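Proline dehydrogenase (Deinococcus radiodurans, PDB 4H6Q) catalyses the FAD-dependent oxidation of L-proline to delta-1-pyrroline-5-carboxylate, passing the electrons to a quinone in the first step of proline breakdown to glutamate. Local coordinates at residues Arg178-Val191 with Leu216-Ala230. Sequence-based numbering, arbitrary orientation. Where two conformers were deposited one is given.
Sequences RASLDDLRPNIRMV and LVFQHLKAGNYTNVA. With FAD (flavin-adenine dinucleotide), chain C.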
ATOM      1  N   ARG A 178      12.542  -3.007 -10.968  1.00 13.47           N
ATOM      2  CA  ARG A 178      12.977  -1.884 -10.171  1.00 12.71           C
ATOM      3  C   ARG A 178      14.023  -1.071 -10.928  1.00 13.52           C
ATOM      4  O   ARG A 178      13.954   0.160 -11.003  1.00 13.91           O
ATOM      5  CB  ARG A 178      13.549  -2.365  -8.838  1.00 13.63           C
ATOM      6  CG  ARG A 178      13.701  -1.203  -7.818  1.00 13.03           C
ATOM      7  CD  ARG A 178      14.951  -1.409  -6.855  1.00 14.51           C
ATOM      8  NE  ARG A 178      16.158  -1.317  -7.705  1.00 14.56           N
ATOM      9  CZ  ARG A 178      16.644  -0.205  -8.243  1.00 15.62           C
ATOM     10  NH1 ARG A 178      16.127   0.991  -7.922  1.00 15.20           N
ATOM     11  NH2 ARG A 178      17.661  -0.296  -9.101  1.00 17.81           N
ATOM     12  N   ALA A 179      14.976  -1.775 -11.515  1.00 14.04           N
ATOM     13  CA  ALA A 179      15.986  -1.091 -12.310  1.00 15.47           C
ATOM     14  C   ALA A 179      15.388  -0.361 -13.505  1.00 15.18           C
ATOM     15  O   ALA A 179      15.854   0.743 -13.841  1.00 17.17           O
ATOM     16  CB  ALA A 179      17.059  -2.110 -12.787  1.00 17.88           C
ATOM     17  N   SER A 180      14.347  -0.935 -14.126  1.00 15.84           N
ATOM     18  CA  SER A 180      13.746  -0.324 -15.312  1.00 16.34           C
ATOM     19  C   SER A 180      13.063   0.994 -14.994  1.00 16.44           C
ATOM     20  O   SER A 180      12.850   1.829 -15.877  1.00 16.51           O
ATOM     21  CB  SER A 180      12.735  -1.274 -15.977  1.00 16.29           C
ATOM     22  OG  SER A 180      11.482  -1.264 -15.253  1.00 19.42           O
ATOM     23  N   LEU A 181      12.761   1.213 -13.718  1.00 14.89           N
ATOM     24  CA  LEU A 181      12.017   2.384 -13.283  1.00 15.17           C
ATOM     25  C   LEU A 181      12.918   3.521 -12.794  1.00 14.86           C
ATOM     26  O   LEU A 181      12.407   4.611 -12.458  1.00 15.07           O
ATOM     27  CB  LEU A 181      11.003   2.012 -12.178  1.00 14.95           C
ATOM     28  CG  LEU A 181       9.852   1.106 -12.660  1.00 14.42           C
ATOM     29  CD1 LEU A 181       9.146   0.538 -11.449  1.00 15.73           C
ATOM     30  CD2 LEU A 181       8.876   1.882 -13.536  1.00 16.11           C
ATOM     31  N   ASP A 182      14.238   3.299 -12.745  1.00 15.30           N
ATOM     32  CA  ASP A 182      15.123   4.271 -12.083  1.00 16.42           C
ATOM     33  C   ASP A 182      15.100   5.675 -12.686  1.00 16.98           C
ATOM     34  O   ASP A 182      15.339   6.660 -11.972  1.00 18.13           O
ATOM     35  CB  ASP A 182      16.579   3.785 -12.015  1.00 17.75           C
ATOM     36  CG  ASP A 182      16.882   2.949 -10.770  1.00 18.25           C
ATOM     37  OD1 ASP A 182      16.211   3.109  -9.743  1.00 17.83           O
ATOM     38  OD2 ASP A 182      17.850   2.148 -10.789  1.00 20.69           O
ATOM     39  N   ASP A 183      14.801   5.790 -13.975  1.00 16.78           N
ATOM     40  CA  ASP A 183      14.771   7.105 -14.622  1.00 17.22           C
ATOM     41  C   ASP A 183      13.647   7.978 -14.077  1.00 16.59           C
ATOM     42  O   ASP A 183      13.701   9.215 -14.173  1.00 20.19           O
ATOM     43  CB  ASP A 183      14.620   6.970 -16.154  1.00 17.88           C
ATOM     44  CG  ASP A 183      13.372   6.180 -16.530  1.00 18.50           C
ATOM     45  OD1 ASP A 183      13.269   4.979 -16.170  1.00 18.38           O
ATOM     46  OD2 ASP A 183      12.473   6.760 -17.157  1.00 19.40           O
ATOM     47  N   LEU A 184      12.644   7.344 -13.472  1.00 16.09           N
ATOM     48  CA  LEU A 184      11.529   8.079 -12.920  1.00 14.35           C
ATOM     49  C   LEU A 184      11.803   8.565 -11.486  1.00 15.00           C
ATOM     50  O   LEU A 184      10.970   9.287 -10.914  1.00 15.43           O
ATOM     51  CB  LEU A 184      10.264   7.160 -12.857  1.00 14.54           C
ATOM     52  CG  LEU A 184       9.787   6.692 -14.239  1.00 15.33           C
ATOM     53  CD1 LEU A 184       8.623   5.725 -14.021  1.00 16.96           C
ATOM     54  CD2 LEU A 184       9.343   7.814 -15.141  1.00 17.34           C
ATOM     55  N   ARG A 185      12.927   8.132 -10.884  1.00 14.40           N
ATOM     56  CA  ARG A 185      13.248   8.390  -9.454  1.00 15.75           C
ATOM     57  C   ARG A 185      12.046   8.056  -8.571  1.00 12.98           C
ATOM     58  O   ARG A 185      11.584   8.883  -7.770  1.00 13.88           O
ATOM     59  CB  ARG A 185      13.670   9.887  -9.247  1.00 19.15           C
ATOM     60  CG  ARG A 185      14.705  10.444 -10.229  1.00 26.29           C
ATOM     61  CD  ARG A 185      16.046   9.902  -9.852  1.00 30.30           C
ATOM     62  NE  ARG A 185      16.273   9.923  -8.402  1.00 35.50           N
ATOM     63  CZ  ARG A 185      16.561  11.001  -7.663  1.00 35.71           C
ATOM     64  NH1 ARG A 185      16.650  12.215  -8.203  1.00 34.74           N
ATOM     65  NH2 ARG A 185      16.739  10.859  -6.346  1.00 34.63           N
ATOM     66  N   PRO A 186      11.495   6.845  -8.699  1.00 12.41           N
ATOM     67  CA  PRO A 186      10.163   6.596  -8.122  1.00 11.34           C
ATOM     68  C   PRO A 186      10.144   6.259  -6.662  1.00 10.44           C
ATOM     69  O   PRO A 186      11.115   5.651  -6.130  1.00 10.93           O
ATOM     70  CB  PRO A 186       9.687   5.386  -8.912  1.00 12.65           C
ATOM     71  CG  PRO A 186      10.990   4.595  -9.098  1.00 11.40           C
ATOM     72  CD  PRO A 186      12.060   5.653  -9.378  1.00 12.72           C
ATOM     73  N   ASN A 187       9.056   6.637  -6.000  1.00  9.04           N
ATOM     74  CA  ASN A 187       8.740   6.183  -4.633  1.00  8.98           C
ATOM     75  C   ASN A 187       8.160   4.762  -4.769  1.00  8.85           C
ATOM     76  O   ASN A 187       7.092   4.590  -5.387  1.00 10.03           O
ATOM     77  CB  ASN A 187       7.696   7.163  -4.074  1.00  9.06           C
ATOM     78  CG  ASN A 187       7.236   6.830  -2.673  1.00  9.44           C
ATOM     79  OD1 ASN A 187       6.881   5.675  -2.429  1.00  9.45           O
ATOM     80  ND2 ASN A 187       7.206   7.790  -1.770  1.00 10.33           N
ATOM     81  N   ILE A 188       8.856   3.767  -4.200  1.00  8.48           N
ATOM     82  CA  ILE A 188       8.396   2.364  -4.260  1.00  8.70           C
ATOM     83  C   ILE A 188       8.378   1.739  -2.881  1.00  8.00           C
ATOM     84  O   ILE A 188       9.379   1.867  -2.117  1.00  8.97           O
ATOM     85  CB  ILE A 188       9.263   1.531  -5.240  1.00 10.11           C
ATOM     86  CG1 ILE A 188       9.220   2.126  -6.644  1.00 11.16           C
ATOM     87  CG2 ILE A 188       8.697   0.087  -5.298  1.00 11.78           C
ATOM     88  CD1 ILE A 188       9.981   1.306  -7.723  1.00 12.76           C
ATOM     89  N   ARG A 189       7.265   1.071  -2.560  1.00  9.10           N
ATOM     90  CA  ARG A 189       7.114   0.232  -1.374  1.00  8.19           C
ATOM     91  C   ARG A 189       7.594  -1.191  -1.713  1.00  9.07           C
ATOM     92  O   ARG A 189       7.108  -1.772  -2.687  1.00  9.84           O
ATOM     93  CB  ARG A 189       5.635   0.202  -0.995  1.00  8.74           C
ATOM     94  CG  ARG A 189       5.353  -0.669   0.273  1.00  8.53           C
ATOM     95  CD  ARG A 189       3.872  -1.093   0.363  1.00  8.89           C
ATOM     96  NE  ARG A 189       3.034   0.093   0.492  1.00  8.15           N
ATOM     97  CZ  ARG A 189       1.788   0.214   0.015  1.00  7.36           C
ATOM     98  NH1 ARG A 189       1.189   1.412   0.116  1.00  9.04           N
ATOM     99  NH2 ARG A 189       1.148  -0.859  -0.482  1.00  9.49           N
ATOM    100  N   MET A 190       8.549  -1.728  -0.963  1.00  9.12           N
ATOM    101  CA  MET A 190       8.982  -3.115  -1.122  1.00  9.27           C
ATOM    102  C   MET A 190       8.217  -3.981  -0.148  1.00  9.03           C
ATOM    103  O   MET A 190       8.153  -3.649   1.054  1.00  9.13           O
ATOM    104  CB  MET A 190      10.473  -3.262  -0.862  1.00  9.99           C
ATOM    105  CG  MET A 190      11.336  -2.285  -1.712  1.00  9.72           C
ATOM    106  SD  MET A 190      10.897  -2.361  -3.467  1.00 11.48           S
ATOM    107  CE  MET A 190      12.016  -1.091  -4.068  1.00 12.04           C
ATOM    108  N   VAL A 191       7.608  -5.068  -0.667  1.00  9.24           N
ATOM    109  CA  VAL A 191       6.834  -6.005   0.160  1.00  9.53           C
ATOM    110  C   VAL A 191       7.310  -7.401  -0.212  1.00 10.42           C
ATOM    111  O   VAL A 191       7.966  -7.582  -1.245  1.00 11.73           O
ATOM    112  CB  VAL A 191       5.308  -5.883  -0.121  1.00  9.85           C
ATOM    113  CG1 VAL A 191       4.845  -4.447   0.117  1.00 10.25           C
ATOM    114  CG2 VAL A 191       4.939  -6.316  -1.543  1.00  9.95           C
ATOM    115  N   LEU A 216      16.057  -5.657  -3.102  1.00 12.80           N
ATOM    116  CA  LEU A 216      15.188  -4.598  -3.612  1.00 12.38           C
ATOM    117  C   LEU A 216      15.364  -3.301  -2.795  1.00 11.48           C
ATOM    118  O   LEU A 216      15.481  -2.205  -3.363  1.00 12.19           O
ATOM    119  CB  LEU A 216      13.710  -5.029  -3.557  1.00 12.56           C
ATOM    120  CG  LEU A 216      13.266  -5.893  -4.735  1.00 13.78           C
ATOM    121  CD1 LEU A 216      11.919  -6.493  -4.381  1.00 15.80           C
ATOM    122  CD2 LEU A 216      13.165  -5.048  -6.030  1.00 13.75           C
ATOM    123  N   VAL A 217      15.276  -3.410  -1.473  1.00 10.98           N
ATOM    124  CA  VAL A 217      15.401  -2.247  -0.587  1.00 10.78           C
ATOM    125  C   VAL A 217      16.772  -1.612  -0.770  1.00 11.10           C
ATOM    126  O   VAL A 217      16.866  -0.385  -0.938  1.00 12.63           O
ATOM    127  CB  VAL A 217      15.176  -2.652   0.883  1.00 10.63           C
ATOM    128  CG1 VAL A 217      15.604  -1.527   1.852  1.00 13.44           C
ATOM    129  CG2 VAL A 217      13.716  -3.024   1.120  1.00 11.37           C
ATOM    130  N   PHE A 218      17.833  -2.416  -0.720  1.00 11.32           N
ATOM    131  CA  PHE A 218      19.188  -1.887  -0.738  1.00 12.38           C
ATOM    132  C   PHE A 218      19.472  -1.221  -2.088  1.00 12.76           C
ATOM    133  O   PHE A 218      20.106  -0.146  -2.151  1.00 12.72           O
ATOM    134  CB  PHE A 218      20.214  -3.000  -0.485  1.00 13.45           C
ATOM    135  CG  PHE A 218      20.147  -3.598   0.900  1.00 13.13           C
ATOM    136  CD1 PHE A 218      19.365  -3.024   1.908  1.00 14.88           C
ATOM    137  CD2 PHE A 218      20.849  -4.771   1.182  1.00 14.35           C
ATOM    138  CE1 PHE A 218      19.318  -3.620   3.200  1.00 15.72           C
ATOM    139  CE2 PHE A 218      20.799  -5.374   2.470  1.00 17.53           C
ATOM    140  CZ  PHE A 218      20.038  -4.796   3.469  1.00 17.46           C
ATOM    141  N   GLN A 219      19.019  -1.815  -3.189  1.00 12.87           N
ATOM    142  CA  GLN A 219      19.254  -1.221  -4.510  0.55 12.76           C
ATOM    143  C   GLN A 219      18.470   0.085  -4.672  1.00 12.75           C
ATOM    144  O   GLN A 219      18.949   1.035  -5.295  1.00 14.57           O
ATOM    145  CB  GLN A 219      18.883  -2.206  -5.640  0.55 16.55           C
ATOM    146  CG  GLN A 219      19.870  -3.365  -5.819  0.55 19.17           C
ATOM    147  CD  GLN A 219      21.251  -2.875  -6.176  0.55 23.76           C
ATOM    148  OE1 GLN A 219      21.441  -2.190  -7.195  0.55 24.74           O
ATOM    149  NE2 GLN A 219      22.225  -3.194  -5.331  0.55 26.00           N
ATOM    150  N   HIS A 220      17.253   0.126  -4.130  1.00 12.13           N
ATOM    151  CA  HIS A 220      16.454   1.333  -4.238  1.00 12.34           C
ATOM    152  C   HIS A 220      17.099   2.481  -3.430  1.00 13.06           C
ATOM    153  O   HIS A 220      17.180   3.627  -3.914  1.00 13.32           O
ATOM    154  CB  HIS A 220      14.993   1.126  -3.794  1.00 11.38           C
ATOM    155  CG  HIS A 220      14.029   1.945  -4.597  1.00 10.49           C
ATOM    156  ND1 HIS A 220      14.005   1.891  -5.988  1.00 11.91           N
ATOM    157  CD2 HIS A 220      13.034   2.796  -4.227  1.00 10.76           C
ATOM    158  CE1 HIS A 220      13.018   2.674  -6.422  1.00 12.27           C
ATOM    159  NE2 HIS A 220      12.413   3.219  -5.377  1.00 11.86           N
ATOM    160  N   LEU A 221      17.579   2.155  -2.227  1.00 11.83           N
ATOM    161  CA  LEU A 221      18.252   3.153  -1.400  1.00 12.61           C
ATOM    162  C   LEU A 221      19.553   3.631  -2.040  1.00 14.13           C
ATOM    163  O   LEU A 221      19.887   4.833  -2.012  1.00 16.14           O
ATOM    164  CB  LEU A 221      18.541   2.590  -0.020  1.00 12.67           C
ATOM    165  CG  LEU A 221      17.301   2.367   0.859  1.00 13.56           C
ATOM    166  CD1 LEU A 221      17.723   1.601   2.110  1.00 13.64           C
ATOM    167  CD2 LEU A 221      16.636   3.717   1.243  1.00 13.74           C
ATOM    168  N   LYS A 222      20.320   2.718  -2.633  1.00 15.18           N
ATOM    169  CA  LYS A 222      21.589   3.127  -3.239  1.00 16.99           C
ATOM    170  C   LYS A 222      21.316   4.029  -4.440  1.00 18.27           C
ATOM    171  O   LYS A 222      22.156   4.904  -4.777  1.00 20.83           O
ATOM    172  CB  LYS A 222      22.419   1.902  -3.683  1.00 18.09           C
ATOM    173  CG  LYS A 222      23.102   1.156  -2.542  1.00 21.54           C
ATOM    174  CD  LYS A 222      23.857  -0.071  -3.102  1.00 26.21           C
ATOM    175  CE  LYS A 222      24.203  -1.042  -1.999  1.00 30.95           C
ATOM    176  NZ  LYS A 222      25.151  -2.094  -2.427  1.00 34.48           N
ATOM    177  N   ALA A 223      20.178   3.792  -5.106  1.00 16.88           N
ATOM    178  CA  ALA A 223      19.788   4.591  -6.269  1.00 18.48           C
ATOM    179  C   ALA A 223      19.290   5.972  -5.853  1.00 18.83           C
ATOM    180  O   ALA A 223      19.052   6.837  -6.702  1.00 21.40           O
ATOM    181  CB  ALA A 223      18.712   3.845  -7.105  1.00 19.29           C
ATOM    182  N   GLY A 224      19.114   6.178  -4.545  1.00 17.84           N
ATOM    183  CA  GLY A 224      18.684   7.491  -4.078  1.00 17.70           C
ATOM    184  C   GLY A 224      17.183   7.715  -4.189  1.00 16.51           C
ATOM    185  O   GLY A 224      16.698   8.872  -4.125  1.00 18.71           O
ATOM    186  N   ASN A 225      16.411   6.631  -4.313  1.00 13.59           N
ATOM    187  CA  ASN A 225      14.962   6.782  -4.448  1.00 12.41           C
ATOM    188  C   ASN A 225      14.253   6.556  -3.128  1.00 12.00           C
ATOM    189  O   ASN A 225      14.743   5.774  -2.292  1.00 12.61           O
ATOM    190  CB  ASN A 225      14.472   5.732  -5.459  1.00 14.54           C
ATOM    191  CG  ASN A 225      15.097   5.906  -6.806  1.00 18.05           C
ATOM    192  OD1 ASN A 225      15.269   7.028  -7.268  1.00 20.72           O
ATOM    193  ND2 ASN A 225      15.462   4.790  -7.444  1.00 20.35           N
ATOM    194  N   TYR A 226      13.131   7.236  -2.914  1.00 11.98           N
ATOM    195  CA  TYR A 226      12.417   7.095  -1.647  1.00 11.01           C
ATOM    196  C   TYR A 226      11.863   5.658  -1.544  1.00 10.30           C
ATOM    197  O   TYR A 226      11.253   5.137  -2.503  1.00 11.05           O
ATOM    198  CB  TYR A 226      11.309   8.168  -1.520  1.00 11.13           C
ATOM    199  CG  TYR A 226      10.839   8.279  -0.087  1.00  9.86           C
ATOM    200  CD1 TYR A 226      11.453   9.207   0.741  1.00 10.33           C
ATOM    201  CD2 TYR A 226       9.878   7.411   0.449  1.00  9.92           C
ATOM    202  CE1 TYR A 226      11.101   9.310   2.054  1.00  9.95           C
ATOM    203  CE2 TYR A 226       9.504   7.496   1.805  1.00  9.46           C
ATOM    204  CZ  TYR A 226      10.129   8.453   2.601  1.00  8.95           C
ATOM    205  OH  TYR A 226       9.767   8.590   3.937  1.00  9.47           O
ATOM    206  N   THR A 227      12.138   5.009  -0.415  1.00  9.49           N
ATOM    207  CA  THR A 227      11.845   3.577  -0.278  1.00  9.35           C
ATOM    208  C   THR A 227      10.951   3.386   0.912  1.00  8.57           C
ATOM    209  O   THR A 227      11.248   3.906   2.001  1.00  9.48           O
ATOM    210  CB  THR A 227      13.169   2.813  -0.068  1.00 10.09           C
ATOM    211  OG1 THR A 227      14.049   3.084  -1.172  1.00 10.75           O
ATOM    212  CG2 THR A 227      12.944   1.347  -0.035  1.00 11.75           C
ATOM    213  N   ASN A 228       9.870   2.612   0.739  1.00  9.00           N
ATOM    214  CA  ASN A 228       9.008   2.246   1.868  1.00  7.90           C
ATOM    215  C   ASN A 228       9.291   0.788   2.208  1.00  7.81           C
ATOM    216  O   ASN A 228       9.052  -0.096   1.364  1.00  9.23           O
ATOM    217  CB  ASN A 228       7.512   2.488   1.557  1.00  7.96           C
ATOM    218  CG  ASN A 228       7.278   3.834   0.934  1.00  8.04           C
ATOM    219  OD1 ASN A 228       7.555   4.871   1.565  1.00  9.31           O
ATOM    220  ND2 ASN A 228       6.805   3.859  -0.325  1.00  9.61           N
ATOM    221  N   VAL A 229       9.821   0.561   3.401  1.00  7.89           N
ATOM    222  CA  VAL A 229      10.225  -0.787   3.813  1.00  8.51           C
ATOM    223  C   VAL A 229       9.031  -1.406   4.548  1.00  8.85           C
ATOM    224  O   VAL A 229       8.871  -1.244   5.765  1.00  8.48           O
ATOM    225  CB  VAL A 229      11.486  -0.716   4.700  1.00  8.68           C
ATOM    226  CG1 VAL A 229      11.952  -2.119   5.123  1.00 10.05           C
ATOM    227  CG2 VAL A 229      12.618  -0.008   3.936  1.00 10.56           C
ATOM    228  N   ALA A 230       8.140  -2.031   3.760  1.00  9.22           N
ATOM    229  CA  ALA A 230       6.858  -2.530   4.275  1.00  8.42           C
ATOM    230  C   ALA A 230       6.979  -3.990   4.682  1.00  9.23           C
ATOM    231  O   ALA A 230       6.909  -4.886   3.826  1.00 10.73           O
ATOM    232  CB  ALA A 230       5.778  -2.365   3.200  1.00  8.86           C
TER
HETATM  233  PA  FAD C2001       6.241 -12.495   7.194  0.55 14.40           P
HETATM  234  O1A FAD C2001       7.573 -13.204   6.929  0.55 15.96           O
HETATM  235  O2A FAD C2001       5.028 -13.049   6.568  0.55 18.64           O
HETATM  236  O5B FAD C2001       5.899 -12.321   8.646  0.55 12.22           O
HETATM  237  C5B FAD C2001       6.847 -11.749   9.534  0.55 12.38           C
HETATM  238  C4B FAD C2001       6.342 -11.651  10.958  0.55 11.53           C
HETATM  239  O4B FAD C2001       5.437 -10.572  11.012  0.55 10.79           O
HETATM  240  C3B FAD C2001       5.544 -12.820  11.411  0.55 13.61           C
HETATM  241  O3B FAD C2001       6.312 -13.922  11.866  0.55 16.46           O
HETATM  242  C2B FAD C2001       4.706 -12.196  12.460  0.55 11.61           C
HETATM  243  O2B FAD C2001       5.443 -11.907  13.628  0.55 15.55           O
HETATM  244  C1B FAD C2001       4.332 -10.908  11.800  0.55 10.69           C
HETATM  245  N9A FAD C2001       3.142 -10.998  10.954  0.55  9.62           N
HETATM  246  C8A FAD C2001       3.074 -10.749   9.584  0.55 10.01           C
HETATM  247  N7A FAD C2001       1.837 -10.911   9.114  0.55  9.02           N
HETATM  248  C5A FAD C2001       1.038 -11.243  10.205  0.55  7.85           C
HETATM  249  C6A FAD C2001      -0.304 -11.537  10.354  0.55  9.64           C
HETATM  250  N6A FAD C2001      -1.205 -11.502   9.248  0.55 10.71           N
HETATM  251  N1A FAD C2001      -0.753 -11.844  11.582  0.55 10.89           N
HETATM  252  C2A FAD C2001       0.060 -11.874  12.657  0.55 12.06           C
HETATM  253  N3A FAD C2001       1.372 -11.607  12.572  0.55 10.34           N
HETATM  254  C4A FAD C2001       1.852 -11.285  11.375  0.55  9.21           C
HETATM  255  N1  FAD C2001       1.841  -7.269  -0.763  0.55  8.53           N
HETATM  256  C2  FAD C2001       1.391  -7.169  -2.043  0.55  8.69           C
HETATM  257  O2  FAD C2001       1.463  -8.250  -2.783  0.55  7.61           O
HETATM  258  N3  FAD C2001       0.902  -6.005  -2.570  0.55  9.52           N
HETATM  259  C4  FAD C2001       0.829  -4.845  -1.808  0.55  9.88           C
HETATM  260  O4  FAD C2001       0.327  -3.711  -2.338  0.55 10.22           O
HETATM  261  C4X FAD C2001       1.294  -4.900  -0.420  0.55  9.57           C
HETATM  262  N5  FAD C2001       1.249  -3.787   0.381  0.55  8.53           N
HETATM  263  C5X FAD C2001       1.741  -3.906   1.661  0.55  6.88           C
HETATM  264  C6  FAD C2001       1.719  -2.783   2.504  0.55  6.56           C
HETATM  265  C7  FAD C2001       2.247  -2.872   3.817  0.55  7.52           C
HETATM  266  C7M FAD C2001       2.225  -1.652   4.735  0.55  9.74           C
HETATM  267  C8  FAD C2001       2.788  -4.105   4.256  0.55  6.68           C
HETATM  268  C8M FAD C2001       3.365  -4.242   5.640  0.55  6.42           C
HETATM  269  C9  FAD C2001       2.772  -5.230   3.418  0.55  7.04           C
HETATM  270  C9A FAD C2001       2.276  -5.131   2.133  0.55  8.79           C
HETATM  271  N10 FAD C2001       2.307  -6.270   1.305  0.55 11.44           N
HETATM  272  C10 FAD C2001       1.807  -6.162   0.030  0.55  9.36           C
HETATM  273  C1' FAD C2001       2.886  -7.531   1.737  0.55 13.33           C
HETATM  274  C2' FAD C2001       1.942  -8.591   2.215  0.55 16.62           C
HETATM  275  O2' FAD C2001       0.847  -7.905   2.809  0.55 17.79           O
HETATM  276  C3' FAD C2001       2.974  -9.435   3.002  0.55 19.73           C
HETATM  277  O3' FAD C2001       3.484 -10.544   2.323  0.55 17.45           O
HETATM  278  C4' FAD C2001       2.644  -9.801   4.395  0.55 21.36           C
HETATM  279  O4' FAD C2001       2.451  -8.595   5.045  0.55 21.81           O
HETATM  280  C5' FAD C2001       3.816 -10.573   4.983  0.55 18.59           C
HETATM  281  O5' FAD C2001       4.195  -9.966   6.180  0.55 13.44           O
HETATM  282  P   FAD C2001       5.710  -9.629   6.530  0.55 10.42           P
HETATM  283  O1P FAD C2001       6.587  -8.895   5.470  0.55  9.51           O
HETATM  284  O2P FAD C2001       5.596  -9.076   7.977  0.55 13.71           O
HETATM  285  O3P FAD C2001       6.450 -11.037   6.809  0.55 13.05           O
HETATM  286  O   HOH W   1      19.889  -1.995  -9.569  1.00 36.87           O
HETATM  287  O   HOH W   2      17.140   6.598  -9.690  1.00 24.15           O
HETATM  288  O   HOH W   3      11.947   8.975  -4.983  1.00 18.36           O
HETATM  289  O   HOH W   4       6.066   7.039   0.848  1.00  9.44           O
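His220 lies between Met190, Pro186 and Arg178 in a beta-alpha-beta unit of the beta8-alpha8 barrel, where neighbouring parallel strands 188-191 and 227-230 are joined through helix 206-222. The packing is tight here. Met190 CE sits over one face of the imidazole, 4.0 Å from its centroid, a CH-pi contact, while Asn225 CB lies offset over the opposite face. The bend of Met190 at chi2 (-51°) swings SD toward the helix, against Leu216 CB, and the extended chi3 carries CE on over the ring; CG meets Val217 CG2. Both ring nitrogens are engaged. His220 NE2 donates to Pro186 O (2.9 Å). His220 ND1 accepts Arg178 NH1 at 3.0 Å in a fairly straight bond (159°) close to both the ring and guanidinium planes. These bonds fix the ring's rotation and are consistent with a neutral imidazole carrying its proton on NE2. Arg178 also grips Asp182 end-on, NH1 to OD1 and NH2 to OD2, each on the syn side. A leucine in place of Arg178 would probably leave the Asp182 carboxylate without its charge partner and ND1 of His220 without its donor. On the barrel's inner side, Arg189 CG rests on Ala230 CB (3.4 Å); its NH2 donates to FAD N5 and forms a salt bridge with Asp137, while NH1 is hydrogen-bonded to Ser98. Asp137 and Arg189 are both active-site residues by similarity.

Toward the helix end the contact becomes looser and wetter. A Schellman motif closes the helix at Gly224, whose carbonyl accepts Arg185 NH2 from above its plane; Arg185 NE approaches Asn225 OD1 almost head-on, at 3.3 Å. Water links Asp182 O to Asn225 OD1, and another joins Arg185 O to Tyr226 N. At the start of the two strands, Asn228 ND2 donates to Asn187 OD1 (2.8 Å), and a water bridges Asn187 ND2 and Asn228 OD1.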